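Local coordinates for protein Cwp19 (Clostridioides difficile, PDB 5OQ3) that probably hydrolyses glycosidic bonds through this TIM-barrel domain of a longer cell-wall protein that may also act as an N-acetylmuramoyl-L-alanine amidase, at residues M27-I32 / G358-S363; G243-G248 / Y286-L291; L320-G325 / S354-S359. All coordinates share one frame; numbering follows the deposited sequence. Where two conformers were deposited one is given.

Overall arrangement
All three contacts lie between neighbouring strands of the eight-stranded parallel barrel. Contact 1 joins the first strand to the last and so closes the ring. Contact 3, whose centre is about 9 Å from that of contact 1, pairs the same last strand with the seventh and shares G358 and S359 with it. Contact 2 couples strands five and six, its centre about 11 Å from contact 1 and 9 Å from contact 3. W31 of contact 1 meets S245 of contact 2 inside the barrel, CZ2 lying 3.4 Å from OG. V287 O and Y321 N, 3.0 Å apart in a probable hydrogen bond, link contacts 2 and 3.

Contact 1 (M27-I32 / G358-S363); sequences MRAAWI and GSMYFS
The carbonyl oxygen of A29 is approached by several atoms of strand 356-361. Y361 N donates to A29 O at 2.9 Å, the C-alpha hydrogen of M360 points at the same oxygen, and the Y361 ring turns its edge to it, with CD2 3.3 Å away. This is the seam of the TIM barrel, where the first strand runs parallel to the eighth and closes the sheet on itself. The ladder is carried on by S359 N to M27 O, A29 N to S359 O and W31 N to Y361 O; the bond from A29 is almost straight, at 176°. A29 and M360 face the barrel interior, whereas R28, A30 and Y361 point outward, and Y361 packs on L377 of helix 371-381.

W31 is the main side chain of the contact. Its CG lies beside the backbone N (chi1 -80°), which swings the indole across the neighbouring strand. M360 CB sits over one face of the six-membered ring, 3.8 Å from its centroid. The sulfur also comes near, but M360 was modelled in two conformers and that approach is doubtful. F362 N lies in the indole plane at its edge, while the F362 ring meets the indole obliquely, its plane turned by 57° and F362 CB 3.6 Å from W31 CE3. W122 and H188 add further ring contacts to the indole. Beyond F362 the peptide bond is cis, and S363 CB comes to rest 3.6 Å from W31 O.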
loop_
_atom_site.group_PDB
_atom_site.type_symbol
_atom_site.label_atom_id
_atom_site.label_comp_id
_atom_site.label_asym_id
_atom_site.label_seq_id
_atom_site.Cartn_x
_atom_site.Cartn_y
_atom_site.Cartn_z
ATOM N N MET A 27 15.356 -6.825 -1.958
ATOM C CA MET A 27 14.407 -5.718 -2.233
ATOM C C MET A 27 14.766 -4.483 -1.461
ATOM O O MET A 27 14.960 -4.564 -0.256
ATOM C CB MET A 27 12.967 -6.184 -1.906
ATOM C CG MET A 27 11.909 -5.111 -1.977
ATOM S SD MET A 27 11.732 -4.401 -3.628
ATOM C CE MET A 27 10.979 -5.720 -4.512
ATOM N N ARG A 28 14.892 -3.360 -2.160
ATOM C CA ARG A 28 15.255 -2.098 -1.535
ATOM C C ARG A 28 14.338 -1.015 -2.121
ATOM O O ARG A 28 14.719 -0.337 -3.064
ATOM C CB ARG A 28 16.754 -1.793 -1.822
ATOM C CG ARG A 28 17.668 -2.860 -1.256
ATOM C CD ARG A 28 19.106 -2.765 -1.775
ATOM N NE ARG A 28 19.939 -3.822 -1.188
ATOM C CZ ARG A 28 21.237 -4.006 -1.431
ATOM N NH1 ARG A 28 21.862 -3.246 -2.322
ATOM N NH2 ARG A 28 21.898 -4.948 -0.776
ATOM N N ALA A 29 13.116 -0.922 -1.590
ATOM C CA ALA A 29 12.070 -0.086 -2.205
ATOM C C ALA A 29 11.799 1.153 -1.417
ATOM O O ALA A 29 12.039 1.184 -0.230
ATOM C CB ALA A 29 10.789 -0.906 -2.333
ATOM N N ALA A 30 11.294 2.157 -2.097
ATOM C CA ALA A 30 10.747 3.321 -1.446
ATOM C C ALA A 30 9.315 3.548 -1.940
ATOM O O ALA A 30 9.066 3.508 -3.141
ATOM C CB ALA A 30 11.598 4.542 -1.695
ATOM N N TRP A 31 8.425 3.851 -0.999
ATOM C CA TRP A 31 7.082 4.318 -1.326
ATOM C C TRP A 31 7.158 5.769 -1.801
ATOM O O TRP A 31 7.806 6.611 -1.145
ATOM C CB TRP A 31 6.137 4.220 -0.117
ATOM C CG TRP A 31 5.595 2.870 0.151
ATOM C CD1 TRP A 31 4.593 2.248 -0.522
ATOM C CD2 TRP A 31 5.908 2.004 1.254
ATOM N NE1 TRP A 31 4.326 1.041 0.040
ATOM C CE2 TRP A 31 5.064 0.898 1.170
ATOM C CE3 TRP A 31 6.785 2.096 2.335
ATOM C CZ2 TRP A 31 5.099 -0.158 2.087
ATOM C CZ3 TRP A 31 6.802 1.088 3.264
ATOM C CH2 TRP A 31 5.963 -0.026 3.131
ATOM N N ILE A 32 6.472 6.046 -2.908
ATOM C CA ILE A 32 6.270 7.401 -3.414
ATOM C C ILE A 32 4.735 7.620 -3.412
ATOM O O ILE A 32 4.013 7.171 -4.290
ATOM C CB ILE A 32 6.865 7.536 -4.840
ATOM C CG1 ILE A 32 8.402 7.251 -4.799
ATOM C CG2 ILE A 32 6.578 8.910 -5.449
ATOM C CD1 ILE A 32 9.080 7.260 -6.157
ATOM N N GLY A 358 14.154 -8.231 2.113
ATOM C CA GLY A 358 14.473 -6.834 1.946
ATOM C C GLY A 358 13.529 -5.913 2.669
ATOM O O GLY A 358 12.928 -6.355 3.659
ATOM N N SER A 359 13.433 -4.660 2.216
ATOM C CA SER A 359 12.782 -3.573 2.930
ATOM C C SER A 359 12.063 -2.654 1.936
ATOM O O SER A 359 12.484 -2.533 0.768
ATOM C CB SER A 359 13.787 -2.713 3.676
ATOM O OG SER A 359 14.408 -3.389 4.760
ATOM N N MET A 360 11.038 -1.979 2.463
ATOM C CA MET A 360 10.389 -0.856 1.819
ATOM C C MET A 360 10.360 0.289 2.785
ATOM O O MET A 360 10.024 0.097 3.918
ATOM C CB MET A 360 8.971 -1.207 1.334
ATOM C CG MET A 360 8.851 -2.420 0.435
ATOM S SD MET A 360 7.446 -2.263 -0.680
ATOM C CE MET A 360 7.870 -3.483 -1.876
ATOM N N TYR A 361 10.759 1.475 2.330
ATOM C CA TYR A 361 10.942 2.651 3.178
ATOM C C TYR A 361 9.752 3.622 3.006
ATOM O O TYR A 361 9.495 4.079 1.890
ATOM C CB TYR A 361 12.237 3.402 2.819
ATOM C CG TYR A 361 13.435 2.568 3.220
ATOM C CD1 TYR A 361 13.972 2.680 4.491
ATOM C CD2 TYR A 361 14.029 1.663 2.359
ATOM C CE1 TYR A 361 15.053 1.925 4.874
ATOM C CE2 TYR A 361 15.113 0.887 2.751
ATOM C CZ TYR A 361 15.611 1.024 4.021
ATOM O OH TYR A 361 16.684 0.274 4.456
ATOM N N PHE A 362 9.128 3.960 4.116
ATOM C CA PHE A 362 8.105 4.994 4.158
ATOM C C PHE A 362 8.700 6.269 4.701
ATOM O O PHE A 362 8.910 6.327 5.904
ATOM C CB PHE A 362 6.864 4.587 4.951
ATOM C CG PHE A 362 5.678 5.431 4.552
ATOM C CD1 PHE A 362 5.409 6.652 5.187
ATOM C CD2 PHE A 362 4.949 5.107 3.418
ATOM C CE1 PHE A 362 4.377 7.449 4.768
ATOM C CE2 PHE A 362 3.917 5.929 2.986
ATOM C CZ PHE A 362 3.640 7.099 3.664
ATOM N N SER A 363 8.963 7.284 3.861
ATOM C CA SER A 363 8.666 7.344 2.439
ATOM C C SER A 363 9.836 7.995 1.712
ATOM O O SER A 363 10.801 8.445 2.332
ATOM C CB SER A 363 7.333 8.070 2.156
ATOM O OG SER A 363 7.445 9.452 2.437
#

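Contact 2 (G243-G248 / Y286-L291); sequences GVSPAG and YVVPQL
S245 OG links both segments by giving and receiving a hydrogen bond. It donates to V288 O at 2.7 Å, lying in the carbonyl plane, and accepts from Q290 NE2 at 3.0 Å, exactly in the plane of that amide. A chi1 of -179° turns the hydroxyl away from the serine's own amide and over to segment 286-291. Further along, Q290 N lies nearly in line with the C=O of P246, to which it donates, although the N-H itself is bent (144°). A water then joins G248 N to Q290 O.

At the other end, G243 CA sits over the centre of the Y286 ring, 3.4 Å from its centroid, in a CH-pi contact with CA almost exactly on the ring normal. Backbone bonds from V244 N to Y286 O and from V288 N to V244 O hold the two strands beside it. On the outer face, P246 CD packs on V287 CG2 at 3.9 Å, near T275 of helix 275-280.

In the second shell, D191 takes another hydrogen bond from Q290 NE2, and H120 and H188 bond Y286 OH. Parallel strands five and six thus run into loops at the C-terminal mouth of a TIM barrel, where enzymes of this fold have their active sites.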
loop_
_atom_site.group_PDB
_atom_site.type_symbol
_atom_site.label_atom_id
_atom_site.label_comp_id
_atom_site.label_asym_id
_atom_site.label_seq_id
_atom_site.Cartn_x
_atom_site.Cartn_y
_atom_site.Cartn_z
ATOM N N GLY A 243 1.639 -7.749 -4.369
ATOM C CA GLY A 243 1.916 -7.719 -2.943
ATOM C C GLY A 243 1.055 -6.738 -2.193
ATOM O O GLY A 243 0.463 -5.820 -2.762
ATOM N N VAL A 244 1.040 -6.951 -0.864
ATOM C CA VAL A 244 0.248 -6.123 0.017
ATOM C C VAL A 244 1.091 -5.770 1.218
ATOM O O VAL A 244 1.839 -6.590 1.752
ATOM C CB VAL A 244 -1.048 -6.900 0.477
ATOM C CG1 VAL A 244 -1.888 -6.078 1.424
ATOM C CG2 VAL A 244 -1.842 -7.356 -0.721
ATOM N N SER A 245 0.886 -4.526 1.663
ATOM C CA SER A 245 1.513 -4.011 2.856
ATOM C C SER A 245 0.465 -3.735 3.938
ATOM O O SER A 245 -0.137 -2.652 3.960
ATOM C CB SER A 245 2.290 -2.731 2.550
ATOM O OG SER A 245 2.936 -2.180 3.662
ATOM N N PRO A 246 0.221 -4.712 4.842
ATOM C CA PRO A 246 -0.715 -4.528 5.943
ATOM C C PRO A 246 -0.050 -3.856 7.130
ATOM O O PRO A 246 1.187 -3.707 7.216
ATOM C CB PRO A 246 -1.126 -5.952 6.255
ATOM C CG PRO A 246 0.176 -6.687 6.088
ATOM C CD PRO A 246 0.872 -6.030 4.900
ATOM N N ALA A 247 -0.904 -3.489 8.066
ATOM C CA ALA A 247 -0.408 -3.007 9.348
ATOM C C ALA A 247 0.470 -4.105 10.020
ATOM O O ALA A 247 0.365 -5.308 9.735
ATOM C CB ALA A 247 -1.570 -2.645 10.239
ATOM N N GLY A 248 1.319 -3.656 10.928
ATOM C CA GLY A 248 2.381 -4.486 11.459
ATOM C C GLY A 248 2.014 -5.545 12.495
ATOM O O GLY A 248 2.832 -6.438 12.773
ATOM N N TYR A 286 4.032 -11.291 -2.279
ATOM C CA TYR A 286 4.870 -10.665 -1.250
ATOM C C TYR A 286 4.022 -9.944 -0.252
ATOM O O TYR A 286 2.909 -9.538 -0.547
ATOM C CB TYR A 286 5.943 -9.763 -1.896
ATOM C CG TYR A 286 5.563 -8.424 -2.473
ATOM C CD1 TYR A 286 5.400 -7.321 -1.636
ATOM C CD2 TYR A 286 5.421 -8.230 -3.831
ATOM C CE1 TYR A 286 5.138 -6.069 -2.149
ATOM C CE2 TYR A 286 5.189 -6.951 -4.350
ATOM C CZ TYR A 286 5.043 -5.878 -3.488
ATOM O OH TYR A 286 4.826 -4.595 -3.996
ATOM N N VAL A 287 4.589 -9.748 0.941
ATOM C CA VAL A 287 3.901 -9.079 2.033
ATOM C C VAL A 287 4.903 -8.149 2.706
ATOM O O VAL A 287 6.103 -8.465 2.849
ATOM C CB VAL A 287 3.333 -10.139 3.034
ATOM C CG1 VAL A 287 4.453 -10.906 3.768
ATOM C CG2 VAL A 287 2.357 -9.498 4.002
ATOM N N VAL A 288 4.390 -6.968 3.088
ATOM C CA VAL A 288 5.214 -5.891 3.655
ATOM C C VAL A 288 4.607 -5.374 4.956
ATOM O O VAL A 288 4.014 -4.290 4.986
ATOM C CB VAL A 288 5.462 -4.740 2.653
ATOM C CG1 VAL A 288 6.531 -3.820 3.186
ATOM C CG2 VAL A 288 5.779 -5.256 1.272
ATOM N N PRO A 289 4.722 -6.129 6.067
ATOM C CA PRO A 289 4.179 -5.601 7.301
ATOM C C PRO A 289 4.840 -4.265 7.629
ATOM O O PRO A 289 6.064 -4.103 7.511
ATOM C CB PRO A 289 4.519 -6.687 8.335
ATOM C CG PRO A 289 5.638 -7.472 7.702
ATOM C CD PRO A 289 5.462 -7.386 6.236
ATOM N N GLN A 290 4.009 -3.313 8.098
ATOM C CA GLN A 290 4.496 -1.980 8.438
ATOM C C GLN A 290 4.952 -1.983 9.894
ATOM O O GLN A 290 4.154 -1.866 10.831
ATOM C CB GLN A 290 3.355 -0.977 8.194
ATOM C CG GLN A 290 3.026 -0.901 6.729
ATOM C CD GLN A 290 1.852 0.026 6.393
ATOM O OE1 GLN A 290 1.385 0.827 7.181
ATOM N NE2 GLN A 290 1.392 -0.080 5.170
ATOM N N LEU A 291 6.266 -2.174 10.067
ATOM C CA LEU A 291 6.863 -2.227 11.397
ATOM C C LEU A 291 7.434 -0.888 11.752
ATOM O O LEU A 291 8.641 -0.732 12.001
ATOM C CB LEU A 291 7.915 -3.348 11.460
ATOM C CG LEU A 291 7.428 -4.754 11.064
ATOM C CD1 LEU A 291 8.514 -5.775 11.439
ATOM C CD2 LEU A 291 6.097 -5.127 11.677
HETATM O O HOH W 1 1.398 -0.792 11.488
#

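Contact 3 (L320-G325 / S354-S359); sequences LYIGQG and SEIKGS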
loop_
_atom_site.group_PDB
_atom_site.type_symbol
_atom_site.label_atom_id
_atom_site.label_comp_id
_atom_site.label_asym_id
_atom_site.label_seq_id
_atom_site.Cartn_x
_atom_site.Cartn_y
_atom_site.Cartn_z
ATOM N N LEU A 320 8.831 -11.905 2.053
ATOM C CA LEU A 320 8.665 -10.975 3.158
ATOM C C LEU A 320 9.621 -9.790 3.044
ATOM O O LEU A 320 10.862 -9.979 3.051
ATOM C CB LEU A 320 8.893 -11.706 4.482
ATOM C CG LEU A 320 8.923 -10.852 5.754
ATOM C CD1 LEU A 320 7.610 -10.105 5.996
ATOM C CD2 LEU A 320 9.245 -11.770 6.939
ATOM N N TYR A 321 9.050 -8.578 3.014
ATOM C CA TYR A 321 9.853 -7.347 3.068
ATOM C C TYR A 321 9.381 -6.598 4.298
ATOM O O TYR A 321 8.203 -6.609 4.580
ATOM C CB TYR A 321 9.682 -6.485 1.792
ATOM C CG TYR A 321 9.803 -7.214 0.475
ATOM C CD1 TYR A 321 10.869 -8.057 0.214
ATOM C CD2 TYR A 321 8.851 -7.074 -0.497
ATOM C CE1 TYR A 321 10.986 -8.719 -0.996
ATOM C CE2 TYR A 321 8.971 -7.719 -1.734
ATOM C CZ TYR A 321 10.017 -8.540 -1.944
ATOM O OH TYR A 321 10.104 -9.171 -3.158
ATOM N N ILE A 322 10.283 -5.913 5.007
ATOM C CA ILE A 322 9.886 -5.147 6.159
ATOM C C ILE A 322 9.625 -3.704 5.787
ATOM O O ILE A 322 10.453 -3.057 5.129
ATOM C CB ILE A 322 10.957 -5.205 7.259
ATOM C CG1 ILE A 322 11.282 -6.650 7.616
ATOM C CG2 ILE A 322 10.558 -4.342 8.451
ATOM C CD1 ILE A 322 10.115 -7.501 8.064
ATOM N N GLY A 323 8.429 -3.216 6.183
ATOM C CA GLY A 323 8.143 -1.804 6.039
ATOM C C GLY A 323 8.844 -1.014 7.124
ATOM O O GLY A 323 8.585 -1.201 8.322
ATOM N N GLN A 324 9.706 -0.081 6.706
ATOM C CA GLN A 324 10.550 0.698 7.610
ATOM C C GLN A 324 10.015 2.104 7.766
ATOM O O GLN A 324 9.885 2.846 6.781
ATOM C CB GLN A 324 11.996 0.775 7.047
ATOM C CG GLN A 324 12.642 -0.525 6.562
ATOM C CD GLN A 324 13.000 -1.602 7.598
ATOM O OE1 GLN A 324 13.429 -2.667 7.212
ATOM N NE2 GLN A 324 12.920 -1.325 8.889
ATOM N N GLY A 325 9.801 2.512 9.018
ATOM C CA GLY A 325 9.201 3.798 9.327
ATOM C C GLY A 325 10.108 4.984 9.489
ATOM O O GLY A 325 10.104 5.666 10.535
ATOM N N SER A 354 16.749 -15.334 7.377
ATOM C CA SER A 354 16.790 -15.710 5.986
ATOM C C SER A 354 15.452 -15.555 5.261
ATOM O O SER A 354 15.406 -15.434 4.046
ATOM C CB SER A 354 17.279 -17.125 5.836
ATOM O OG SER A 354 16.378 -18.054 6.376
ATOM N N GLU A 355 14.366 -15.519 6.029
ATOM C CA GLU A 355 13.031 -15.343 5.444
ATOM C C GLU A 355 12.784 -13.901 5.027
ATOM O O GLU A 355 11.859 -13.633 4.263
ATOM C CB GLU A 355 11.957 -15.757 6.451
ATOM C CG GLU A 355 12.019 -17.202 6.861
ATOM C CD GLU A 355 12.986 -17.485 8.041
ATOM O OE1 GLU A 355 13.674 -16.586 8.683
ATOM O OE2 GLU A 355 13.036 -18.681 8.332
ATOM N N ILE A 356 13.556 -12.935 5.559
ATOM C CA ILE A 356 13.380 -11.544 5.168
ATOM C C ILE A 356 14.183 -11.272 3.895
ATOM O O ILE A 356 15.372 -11.579 3.844
ATOM C CB ILE A 356 13.711 -10.588 6.305
ATOM C CG1 ILE A 356 12.721 -10.794 7.437
ATOM C CG2 ILE A 356 13.690 -9.154 5.795
ATOM C CD1 ILE A 356 13.036 -10.057 8.713
ATOM N N LYS A 357 13.500 -10.743 2.874
ATOM C CA LYS A 357 14.057 -10.573 1.532
ATOM C C LYS A 357 14.321 -9.136 1.139
ATOM O O LYS A 357 14.687 -8.848 0.026
ATOM C CB LYS A 357 13.158 -11.264 0.515
ATOM C CG LYS A 357 12.839 -12.715 0.760
ATOM C CD LYS A 357 14.054 -13.568 0.685
ATOM C CE LYS A 357 13.755 -15.048 0.966
ATOM N NZ LYS A 357 12.598 -15.618 0.229
ATOM N N GLY A 358 14.154 -8.231 2.113
ATOM C CA GLY A 358 14.473 -6.834 1.946
ATOM C C GLY A 358 13.529 -5.913 2.669
ATOM O O GLY A 358 12.928 -6.355 3.659
ATOM N N SER A 359 13.433 -4.660 2.216
ATOM C CA SER A 359 12.782 -3.573 2.930
ATOM C C SER A 359 12.063 -2.654 1.936
ATOM O O SER A 359 12.484 -2.533 0.768
ATOM C CB SER A 359 13.787 -2.713 3.676
ATOM O OG SER A 359 14.408 -3.389 4.760
HETATM O O HOH W 2 10.410 -14.536 2.206
#
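L320 and I356 lean on each other at a slant, L320 CD2 reaching 3.6 Å from I356 CG1. On its other branch, I356 turns CG2 to I322 CG1 at 3.9 Å, so that one isoleucine spans two alternate residues of strand 319-324. These aliphatic groups lie on the outside of the barrel, where L320 also touches V313 of helix 302-313. Y321 points the opposite way. Its ring presents an edge to the backbone of K357 and G358, with Y321 CD1 3.7 Å from K357 C, while K357 CB slants past CE1; on the inner side it also meets the ring of Y286.

Y321 is flanked by two backbone bonds: K357 N donates to L320 O at 2.8 Å, and I322 N donates to G358 O at 3.0 Å. In regular parallel pairing a single residue would supply both atoms; here K357 and G358 share the task, as in a beta bulge. G358 absorbs the irregularity with a positive phi of 144°, a conformation essentially reserved for glycine. The two strands belong to a beta-alpha-beta unit whose helix, 343-350, covers the outer side.

Toward the C-terminal end of strand 319-324, Q324 folds back through a bend at chi2 (-68°), bringing OE1 to S359 OG, which donates to it at 2.7 Å on a lone pair in the carbonyl plane. N350 also donates to OE1, and Q324 NE2 bonds to Y302 OH. With both ends of its amide engaged, the buried glutamine is probably fixed in rotation, its polar atoms satisfied between strand and helices.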